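Local atomic coordinates of protein translation elongation factor 1A (Methanosarcina mazei, PDB entry 3WND), a protein that resembles the SelB and EF-Tu translation factors, binds cysteinyl-tRNA in its GTP-bound form and probably acts in translation elongation. Residues A[192-197]-A[345-350]; A[225-230]-A[271-276]; A[232-237]-A[257-262]. All blocks are in the same frame, centred on the assembly; numbering follows the deposited sequence. Where two conformers were deposited one is given.

Contact 1 of 3, residues A[192-197]-A[345-350]; sequences PARIFI and AYSKQD
Asp350 OD2 takes two N-H donors: Arg194 NH2 across the contact at 2.9 Å, and Ser347 N at 3.0 Å within its own turn. The first lies on the syn side near the carboxylate plane, the second well above it. Arg194 NH1 meets the other oxygen, Asp350 OD1, also at 2.9 Å and on its syn side, making an end-on salt bridge. Guanidinium and carboxylate planes lie 25° apart, and both bonds are nearly straight. Arg194 reaches the acid through a chain bent at chi3 (71°), with CG anti to the carbonyl carbon (chi1 -55°).

The guanidinium is packed on both faces: Phe196 CE1 leans over one, and Ser347 CB sits 3.6 Å above the other, both toward its rim. Phe196 also turns its edge to the acid, CZ lying 3.8 Å from Asp350 OD1 in the ring plane. Gln349 slides past Arg194, its NE2 3.6 Å from Arg194 CD. A second acid, Glu277, forms a salt bridge with Arg194 NE and also receives Ser347 OG, so two carboxylates share the guanidinium and would probably stabilise its charge. A methionine in place of Arg194 would probably leave the buried Asp350 carboxylate without its charged mate and Glu277 without one of its partners.

The Ser347-Asp350 segment is a type I beta turn, closed by Asp350 N to Ser347 O. It follows strand 343-346, which pairs with strand 278-280, and the salt bridge ties it to Arg194, the first residue of strand 194-203, joining this turn to the curled sheet, consistent with the packed barrel domains of SelB-like factors.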
loop_
_atom_site.group_PDB
_atom_site.type_symbol
_atom_site.label_atom_id
_atom_site.label_comp_id
_atom_site.label_asym_id
_atom_site.label_seq_id
_atom_site.Cartn_x
_atom_site.Cartn_y
_atom_site.Cartn_z
ATOM N N PRO A 192 6.314 16.091 11.395
ATOM C CA PRO A 192 5.767 15.387 12.583
ATOM C C PRO A 192 5.524 13.920 12.312
ATOM O O PRO A 192 5.102 13.577 11.201
ATOM C CB PRO A 192 4.471 16.124 12.850
ATOM C CG PRO A 192 4.701 17.541 12.290
ATOM C CD PRO A 192 5.568 17.315 11.019
ATOM N N ALA A 193 5.881 13.057 13.266
ATOM C CA ALA A 193 5.694 11.640 13.062
ATOM C C ALA A 193 4.250 11.198 12.859
ATOM O O ALA A 193 3.308 11.645 13.567
ATOM C CB ALA A 193 6.248 10.826 14.244
ATOM N N ARG A 194 4.063 10.280 11.886
ATOM C CA ARG A 194 2.791 9.557 11.782
ATOM C C ARG A 194 3.115 8.109 11.542
ATOM O O ARG A 194 4.028 7.832 10.704
ATOM C CB ARG A 194 1.937 10.051 10.565
ATOM C CG ARG A 194 1.700 11.536 10.587
ATOM C CD ARG A 194 0.902 11.963 9.333
ATOM N NE ARG A 194 -0.489 11.516 9.352
ATOM C CZ ARG A 194 -1.179 11.143 8.240
ATOM N NH1 ARG A 194 -0.567 10.921 7.030
ATOM N NH2 ARG A 194 -2.490 10.860 8.328
ATOM N N ILE A 195 2.388 7.221 12.211
ATOM C CA ILE A 195 2.564 5.771 12.018
ATOM C C ILE A 195 1.199 5.208 11.665
ATOM O O ILE A 195 0.197 5.446 12.367
ATOM C CB ILE A 195 3.128 5.111 13.322
ATOM C CG1 ILE A 195 4.500 5.787 13.703
ATOM C CG2 ILE A 195 3.316 3.558 13.082
ATOM C CD1 ILE A 195 4.293 6.759 14.918
ATOM N N PHE A 196 1.132 4.427 10.580
ATOM C CA PHE A 196 -0.148 3.741 10.213
ATOM C C PHE A 196 -0.072 2.313 10.721
ATOM O O PHE A 196 0.923 1.673 10.590
ATOM C CB PHE A 196 -0.278 3.648 8.675
ATOM C CG PHE A 196 -0.722 4.924 7.985
ATOM C CD1 PHE A 196 -0.895 6.126 8.707
ATOM C CD2 PHE A 196 -0.948 4.904 6.616
ATOM C CE1 PHE A 196 -1.252 7.311 8.023
ATOM C CE2 PHE A 196 -1.317 6.094 5.962
ATOM C CZ PHE A 196 -1.450 7.255 6.657
ATOM N N ILE A 197 -1.087 1.874 11.423
ATOM C CA ILE A 197 -1.144 0.584 11.989
ATOM C C ILE A 197 -1.835 -0.437 11.111
ATOM O O ILE A 197 -2.914 -0.172 10.625
ATOM C CB ILE A 197 -1.971 0.686 13.313
ATOM C CG1 ILE A 197 -1.176 1.552 14.378
ATOM C CG2 ILE A 197 -2.293 -0.725 13.810
ATOM C CD1 ILE A 197 -2.061 1.969 15.540
ATOM N N ALA A 345 -9.856 8.468 10.514
ATOM C CA ALA A 345 -8.736 9.429 10.755
ATOM C C ALA A 345 -7.913 9.676 9.525
ATOM O O ALA A 345 -7.610 8.731 8.807
ATOM C CB ALA A 345 -7.738 8.899 11.833
ATOM N N TYR A 346 -7.582 10.931 9.308
ATOM C CA TYR A 346 -6.745 11.239 8.135
ATOM C C TYR A 346 -6.190 12.659 8.274
ATOM O O TYR A 346 -6.668 13.462 9.134
ATOM C CB TYR A 346 -7.605 11.125 6.812
ATOM C CG TYR A 346 -8.820 11.969 6.785
ATOM C CD1 TYR A 346 -8.812 13.239 6.177
ATOM C CD2 TYR A 346 -9.994 11.525 7.413
ATOM C CE1 TYR A 346 -9.985 14.080 6.188
ATOM C CE2 TYR A 346 -11.133 12.328 7.465
ATOM C CZ TYR A 346 -11.133 13.582 6.836
ATOM O OH TYR A 346 -12.257 14.353 6.893
ATOM N N SER A 347 -5.177 12.946 7.498
ATOM C CA SER A 347 -4.662 14.302 7.326
ATOM C C SER A 347 -4.907 14.653 5.826
ATOM O O SER A 347 -5.155 13.754 4.991
ATOM C CB SER A 347 -3.146 14.364 7.737
ATOM O OG SER A 347 -3.130 14.324 9.166
ATOM N N LYS A 348 -4.734 15.913 5.475
ATOM C CA LYS A 348 -5.116 16.366 4.117
ATOM C C LYS A 348 -4.170 15.788 3.064
ATOM O O LYS A 348 -4.545 15.728 1.894
ATOM C CB LYS A 348 -5.168 17.881 4.049
ATOM C CG LYS A 348 -6.317 18.347 4.885
ATOM C CD LYS A 348 -6.916 19.647 4.418
ATOM C CE LYS A 348 -8.218 19.794 5.187
ATOM N NZ LYS A 348 -9.357 20.261 4.337
ATOM N N GLN A 349 -2.978 15.367 3.471
ATOM C CA GLN A 349 -2.040 14.785 2.528
ATOM C C GLN A 349 -2.480 13.371 2.076
ATOM O O GLN A 349 -1.865 12.761 1.245
ATOM C CB GLN A 349 -0.582 14.737 3.073
ATOM C CG GLN A 349 -0.357 13.838 4.328
ATOM C CD GLN A 349 -0.411 14.665 5.560
ATOM O OE1 GLN A 349 -1.165 15.615 5.608
ATOM N NE2 GLN A 349 0.343 14.297 6.595
ATOM N N ASP A 350 -3.442 12.800 2.771
ATOM C CA ASP A 350 -3.795 11.395 2.521
ATOM C C ASP A 350 -4.723 11.295 1.323
ATOM O O ASP A 350 -5.752 11.937 1.261
ATOM C CB ASP A 350 -4.504 10.742 3.730
ATOM C CG ASP A 350 -3.625 10.556 4.912
ATOM O OD1 ASP A 350 -2.419 10.454 4.813
ATOM O OD2 ASP A 350 -4.205 10.477 6.010
#

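Contact 2 of 3, residues A[225-230]-A[271-276]; sequences TKIFPL and FIISDK
Thr225 holds OG1 anti to its own backbone N (chi1 -176°), which aims the hydroxyl at Asp275, whose CG lies anti to the carbonyl carbon (chi1 -77°) and brings the carboxylate back toward Thr225, although its CB bond points away. Thr225 OG1 donates to Asp275 OD1 at 2.7 Å, approaching from above the carboxylate plane. The methyl branch, CG2, rests 3.5 Å from Ile273 CG2.

Toward the other end the backbones lock together: Phe228 N to Ile272 O and Ile272 N to Phe228 O are both 2.8 Å, the mark of an antiparallel hydrogen-bonded pair. Ile227 and Ile273 form the adjacent non-hydrogen-bonded pair and turn their side chains to the same face, while Phe228 and Ile272 use the other. The Phe228 ring presents its edge to the backbone, CE1 lying 3.3 Å from Ser274 O in the ring plane.

Phe271 covers the turn end. Pro229, which follows a cis peptide bond, sets CD over the middle of the Phe271 ring, 3.6 Å from its centroid and 13° off the normal, a CH-pi contact. Leu230 CG comes to Phe271 CE2 at 3.8 Å, and Ile227 CG1 lies at the ring's edge.

Strand 272-274 also pairs with strand 194-203, and Ile273 touches Ile195 and Ile234; this curled, all-antiparallel sheet is consistent with the second-domain beta barrel of SelB and EF-Tu.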
loop_
_atom_site.group_PDB
_atom_site.type_symbol
_atom_site.label_atom_id
_atom_site.label_comp_id
_atom_site.label_asym_id
_atom_site.label_seq_id
_atom_site.Cartn_x
_atom_site.Cartn_y
_atom_site.Cartn_z
ATOM N N THR A 225 2.167 10.522 22.737
ATOM C CA THR A 225 1.535 10.988 21.499
ATOM C C THR A 225 0.143 10.517 21.585
ATOM O O THR A 225 -0.355 10.327 22.735
ATOM C CB THR A 225 2.353 10.509 20.276
ATOM O OG1 THR A 225 1.805 11.023 19.072
ATOM C CG2 THR A 225 2.524 8.979 20.234
ATOM N N LYS A 226 -0.557 10.384 20.450
ATOM C CA LYS A 226 -1.997 9.993 20.473
ATOM C C LYS A 226 -2.305 8.902 19.452
ATOM O O LYS A 226 -1.473 8.633 18.582
ATOM C CB LYS A 226 -2.915 11.151 20.178
ATOM C CG LYS A 226 -2.931 12.250 21.295
ATOM C CD LYS A 226 -4.049 13.291 20.973
ATOM C CE LYS A 226 -4.224 14.333 22.087
ATOM N NZ LYS A 226 -5.542 15.008 21.870
ATOM N N ILE A 227 -3.474 8.268 19.596
ATOM C CA ILE A 227 -3.921 7.347 18.580
ATOM C C ILE A 227 -5.282 7.821 18.108
ATOM O O ILE A 227 -6.149 8.139 18.992
ATOM C CB ILE A 227 -3.884 5.887 19.072
ATOM C CG1 ILE A 227 -4.172 4.871 17.913
ATOM C CG2 ILE A 227 -4.776 5.680 20.314
ATOM C CD1 ILE A 227 -3.752 3.469 18.331
ATOM N N PHE A 228 -5.491 7.740 16.803
ATOM C CA PHE A 228 -6.740 8.187 16.154
ATOM C C PHE A 228 -7.262 7.045 15.311
ATOM O O PHE A 228 -6.455 6.266 14.805
ATOM C CB PHE A 228 -6.432 9.384 15.217
ATOM C CG PHE A 228 -6.031 10.593 15.967
ATOM C CD1 PHE A 228 -4.717 10.847 16.191
ATOM C CD2 PHE A 228 -7.002 11.475 16.427
ATOM C CE1 PHE A 228 -4.301 11.950 16.944
ATOM C CE2 PHE A 228 -6.642 12.564 17.176
ATOM C CZ PHE A 228 -5.280 12.819 17.413
ATOM N N PRO A 229 -8.595 6.974 15.120
ATOM C CA PRO A 229 -9.588 8.002 15.443
ATOM C C PRO A 229 -10.096 7.975 16.921
ATOM O O PRO A 229 -10.912 8.823 17.292
ATOM C CB PRO A 229 -10.774 7.642 14.512
ATOM C CG PRO A 229 -10.645 6.118 14.414
ATOM C CD PRO A 229 -9.160 5.873 14.337
ATOM N N LEU A 230 -9.520 7.115 17.778
ATOM C CA LEU A 230 -9.889 7.122 19.259
ATOM C C LEU A 230 -9.678 8.482 19.911
ATOM O O LEU A 230 -10.481 8.927 20.731
ATOM C CB LEU A 230 -9.006 6.125 19.962
ATOM C CG LEU A 230 -9.537 4.726 19.977
ATOM C CD1 LEU A 230 -8.599 3.957 20.917
ATOM C CD2 LEU A 230 -10.957 4.764 20.494
ATOM N N PHE A 271 -5.912 2.681 12.054
ATOM C CA PHE A 271 -5.671 3.670 13.093
ATOM C C PHE A 271 -4.320 4.283 12.868
ATOM O O PHE A 271 -3.421 3.661 12.236
ATOM C CB PHE A 271 -5.721 2.946 14.485
ATOM C CG PHE A 271 -7.149 2.770 15.011
ATOM C CD1 PHE A 271 -8.211 2.480 14.148
ATOM C CD2 PHE A 271 -7.401 2.874 16.378
ATOM C CE1 PHE A 271 -9.530 2.297 14.672
ATOM C CE2 PHE A 271 -8.694 2.692 16.864
ATOM C CZ PHE A 271 -9.748 2.425 16.062
ATOM N N ILE A 272 -4.120 5.472 13.379
ATOM C CA ILE A 272 -2.903 6.229 13.151
ATOM C C ILE A 272 -2.361 6.709 14.496
ATOM O O ILE A 272 -3.125 7.207 15.368
ATOM C CB ILE A 272 -3.228 7.521 12.321
ATOM C CG1 ILE A 272 -3.761 7.102 10.905
ATOM C CG2 ILE A 272 -1.946 8.343 12.124
ATOM C CD1 ILE A 272 -4.325 8.303 10.123
ATOM N N ILE A 273 -1.056 6.584 14.658
ATOM C CA ILE A 273 -0.435 7.159 15.802
ATOM C C ILE A 273 0.204 8.469 15.315
ATOM O O ILE A 273 1.076 8.485 14.369
ATOM C CB ILE A 273 0.707 6.256 16.402
ATOM C CG1 ILE A 273 0.040 4.951 16.968
ATOM C CG2 ILE A 273 1.516 7.028 17.457
ATOM C CD1 ILE A 273 1.026 3.832 17.248
ATOM N N SER A 274 -0.146 9.570 15.966
ATOM C CA SER A 274 0.345 10.869 15.629
ATOM C C SER A 274 -0.167 11.820 16.655
ATOM O O SER A 274 -1.088 11.488 17.442
ATOM C CB SER A 274 -0.002 11.343 14.211
ATOM O OG SER A 274 -1.219 11.923 14.169
ATOM N N ASP A 275 0.352 13.044 16.611
ATOM C CA ASP A 275 -0.111 14.057 17.640
ATOM C C ASP A 275 -1.446 14.671 17.238
ATOM O O ASP A 275 -2.147 15.220 18.073
ATOM C CB ASP A 275 0.945 15.136 17.770
ATOM C CG ASP A 275 2.140 14.693 18.569
ATOM O OD1 ASP A 275 2.066 13.684 19.297
ATOM O OD2 ASP A 275 3.127 15.403 18.543
ATOM N N LYS A 276 -1.786 14.656 15.936
ATOM C CA LYS A 276 -3.057 15.309 15.529
ATOM C C LYS A 276 -3.501 14.681 14.183
ATOM O O LYS A 276 -2.737 14.622 13.199
ATOM C CB LYS A 276 -2.786 16.822 15.306
ATOM C CG LYS A 276 -3.964 17.593 14.802
ATOM C CD LYS A 276 -5.210 17.423 15.713
ATOM C CE LYS A 276 -6.381 18.357 15.321
ATOM N NZ LYS A 276 -6.917 18.071 13.940
#

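Contact 3 of 3, residues A[232-237]-A[257-262]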
loop_
_atom_site.group_PDB
_atom_site.type_symbol
_atom_site.label_atom_id
_atom_site.label_comp_id
_atom_site.label_asym_id
_atom_site.label_seq_id
_atom_site.Cartn_x
_atom_site.Cartn_y
_atom_site.Cartn_z
ATOM N N ARG A 232 -6.920 9.313 21.774
ATOM C CA ARG A 232 -6.525 8.929 23.104
ATOM C C ARG A 232 -5.018 9.164 23.292
ATOM O O ARG A 232 -4.197 8.815 22.395
ATOM C CB ARG A 232 -6.959 7.471 23.333
ATOM C CG ARG A 232 -6.634 6.882 24.717
ATOM C CD ARG A 232 -7.330 5.526 24.918
ATOM N NE ARG A 232 -7.057 5.006 26.246
ATOM C CZ ARG A 232 -7.819 5.250 27.307
ATOM N NH1 ARG A 232 -8.910 6.015 27.165
ATOM N NH2 ARG A 232 -7.484 4.760 28.534
ATOM N N ASP A 233 -4.605 9.689 24.449
ATOM C CA ASP A 233 -3.173 9.757 24.725
ATOM C C ASP A 233 -2.501 8.384 24.948
ATOM O O ASP A 233 -3.098 7.499 25.572
ATOM C CB ASP A 233 -2.982 10.529 26.000
ATOM C CG ASP A 233 -3.485 11.960 25.881
ATOM O OD1 ASP A 233 -3.047 12.634 24.919
ATOM O OD2 ASP A 233 -4.282 12.374 26.697
ATOM N N ILE A 234 -1.306 8.164 24.317
ATOM C CA ILE A 234 -0.635 6.879 24.460
ATOM C C ILE A 234 0.824 7.151 24.654
ATOM O O ILE A 234 1.247 8.282 24.456
ATOM C CB ILE A 234 -0.905 5.926 23.244
ATOM C CG1 ILE A 234 -0.396 6.601 21.932
ATOM C CG2 ILE A 234 -2.395 5.609 23.046
ATOM C CD1 ILE A 234 -0.184 5.611 20.761
ATOM N N GLU A 235 1.548 6.145 25.168
ATOM C CA GLU A 235 3.024 6.290 25.206
ATOM C C GLU A 235 3.549 5.125 24.454
ATOM O O GLU A 235 3.057 3.992 24.648
ATOM C CB GLU A 235 3.560 6.243 26.702
ATOM C CG GLU A 235 5.112 6.226 26.813
ATOM C CD GLU A 235 5.561 5.938 28.230
ATOM O OE1 GLU A 235 4.709 5.841 29.163
ATOM O OE2 GLU A 235 6.777 5.726 28.392
ATOM N N ILE A 236 4.621 5.376 23.679
ATOM C CA ILE A 236 5.346 4.290 23.044
ATOM C C ILE A 236 6.342 3.683 24.022
ATOM O O ILE A 236 7.345 4.333 24.394
ATOM C CB ILE A 236 6.055 4.822 21.826
ATOM C CG1 ILE A 236 4.967 5.361 20.833
ATOM C CG2 ILE A 236 6.910 3.678 21.196
ATOM C CD1 ILE A 236 5.560 5.865 19.514
ATOM N N ARG A 237 6.053 2.466 24.502
ATOM C CA ARG A 237 6.937 1.814 25.463
ATOM C C ARG A 237 8.191 1.171 24.847
ATOM O O ARG A 237 9.223 1.043 25.536
ATOM C CB ARG A 237 6.179 0.715 26.210
ATOM C CG ARG A 237 5.089 1.144 27.149
ATOM C CD ARG A 237 4.424 0.014 27.922
ATOM N NE ARG A 237 3.619 -0.826 27.055
ATOM C CZ ARG A 237 2.758 -1.749 27.483
ATOM N NH1 ARG A 237 2.625 -1.941 28.731
ATOM N NH2 ARG A 237 2.079 -2.470 26.575
ATOM N N MET A 257 5.296 -1.912 17.777
ATOM C CA MET A 257 5.392 -1.018 18.940
ATOM C C MET A 257 4.552 -1.511 20.097
ATOM O O MET A 257 3.322 -1.856 19.950
ATOM C CB MET A 257 4.916 0.417 18.607
ATOM C CG MET A 257 5.746 1.051 17.460
ATOM S SD MET A 257 5.033 2.689 17.095
ATOM C CE MET A 257 6.501 3.441 16.349
ATOM N N ARG A 258 5.178 -1.464 21.281
ATOM C CA ARG A 258 4.438 -1.756 22.532
ATOM C C ARG A 258 3.861 -0.448 22.965
ATOM O O ARG A 258 4.602 0.565 23.137
ATOM C CB ARG A 258 5.409 -2.311 23.576
ATOM C CG ARG A 258 4.813 -3.430 24.373
ATOM C CD ARG A 258 5.924 -4.271 24.999
ATOM N NE ARG A 258 6.388 -3.768 26.294
ATOM C CZ ARG A 258 7.637 -3.344 26.567
ATOM N NH1 ARG A 258 8.641 -3.311 25.635
ATOM N NH2 ARG A 258 7.893 -2.923 27.796
ATOM N N LEU A 259 2.546 -0.411 23.148
ATOM C CA LEU A 259 1.875 0.859 23.524
ATOM C C LEU A 259 1.327 0.727 24.968
ATOM O O LEU A 259 0.757 -0.310 25.359
ATOM C CB LEU A 259 0.634 1.086 22.612
ATOM C CG LEU A 259 0.941 1.114 21.092
ATOM C CD1 LEU A 259 -0.391 1.460 20.426
ATOM C CD2 LEU A 259 2.116 2.036 20.774
ATOM N N LYS A 260 1.474 1.812 25.719
ATOM C CA LYS A 260 0.798 2.031 27.032
ATOM C C LYS A 260 -0.466 2.916 26.881
ATOM O O LYS A 260 -0.510 3.918 26.069
ATOM C CB LYS A 260 1.779 2.654 28.091
ATOM C CG LYS A 260 1.239 2.590 29.559
ATOM C CD LYS A 260 2.055 3.371 30.604
ATOM C CE LYS A 260 3.529 3.002 30.614
ATOM N NZ LYS A 260 4.283 3.918 31.528
ATOM N N ASN A 261 -1.503 2.536 27.631
ATOM C CA ASN A 261 -2.748 3.283 27.775
ATOM C C ASN A 261 -3.786 2.950 26.736
ATOM O O ASN A 261 -4.799 3.677 26.559
ATOM C CB ASN A 261 -2.533 4.814 27.913
ATOM C CG ASN A 261 -3.680 5.491 28.621
ATOM O OD1 ASN A 261 -4.166 5.025 29.665
ATOM N ND2 ASN A 261 -4.089 6.637 28.084
ATOM N N VAL A 262 -3.547 1.873 25.994
ATOM C CA VAL A 262 -4.599 1.458 25.022
ATOM C C VAL A 262 -4.624 -0.070 24.883
ATOM O O VAL A 262 -3.585 -0.755 25.020
ATOM C CB VAL A 262 -4.448 2.200 23.671
ATOM C CG1 VAL A 262 -3.143 1.767 22.962
ATOM C CG2 VAL A 262 -5.617 1.930 22.745
#
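Arg232 NE donates to Asn261 O at 2.6 Å, in the guanidinium plane and nearly along the C=O axis, almost straight (172°). Asn261 ND2 gives a second straight bond to Asp233 O at 2.8 Å, lying in its amide plane but tilted from the carbonyl plane of Asp233. A left-handed backbone (phi 88°) just past strand 257-260 probably helps present both groups.

Further along, the extended Glu235 and the bent Lys260 run side by side, and Lys260 NZ forms a salt bridge with Glu235 OE1 at 3.1 Å, on the syn side but tilted out of the carboxylate plane. Arg237 crosses Arg258 at about a right angle: Arg258 NE lies over one face of the Arg237 guanidinium and Lys260 CA over the opposite one, while Arg237 CB sits above the centre of the Arg258 guanidinium. The two NE atoms are 4.1 Å apart, a like-charge approach that probably costs some energy.

Beneath these groups runs an antiparallel ladder of the curled sheet, consistent with the domain II beta barrel of SelB-like factors. In it Glu235 and Lys260 make the hydrogen-bonded pair (Lys260 N to Glu235 O 2.9 Å) and Ile236 and Leu259 the non-hydrogen-bonded one, turned to the apolar face, where Ile236 CD1 meets Met257 SD at 4.0 Å and Ile234 CG2 meets Val262 CG1 at 3.9 Å.

Neighbouring strands of the same sheet continue this packing, Val210 against Met257 and Leu259 and Ile227 against Ile234; Ile267, from a loop, touches Leu259 and Val262. Lys222 NZ hydrogen-bonds the backbone O of Arg237.

In the fold
All three contacts reach one curled antiparallel sheet. Contact 2 neighbours both others: its centre is about 8 Å from that of contact 1 and about 10 Å from that of contact 3, against about 17 Å between the centres of contacts 1 and 3. Probable backbone bonds join them: Ile195 N to Ile273 O and Ile234 N to Thr225 O, both 2.8 Å. Ile195 CG1 also packs on Met257 CE at 4.1 Å, linking contacts 1 and 3. Contact 1 has one segment on strand 343-346, outside this sheet, and Ile272 of contact 2 also packs on it, CD1 lying 3.6 Å from Ala345 O. All three lie away from the GDP-binding residues.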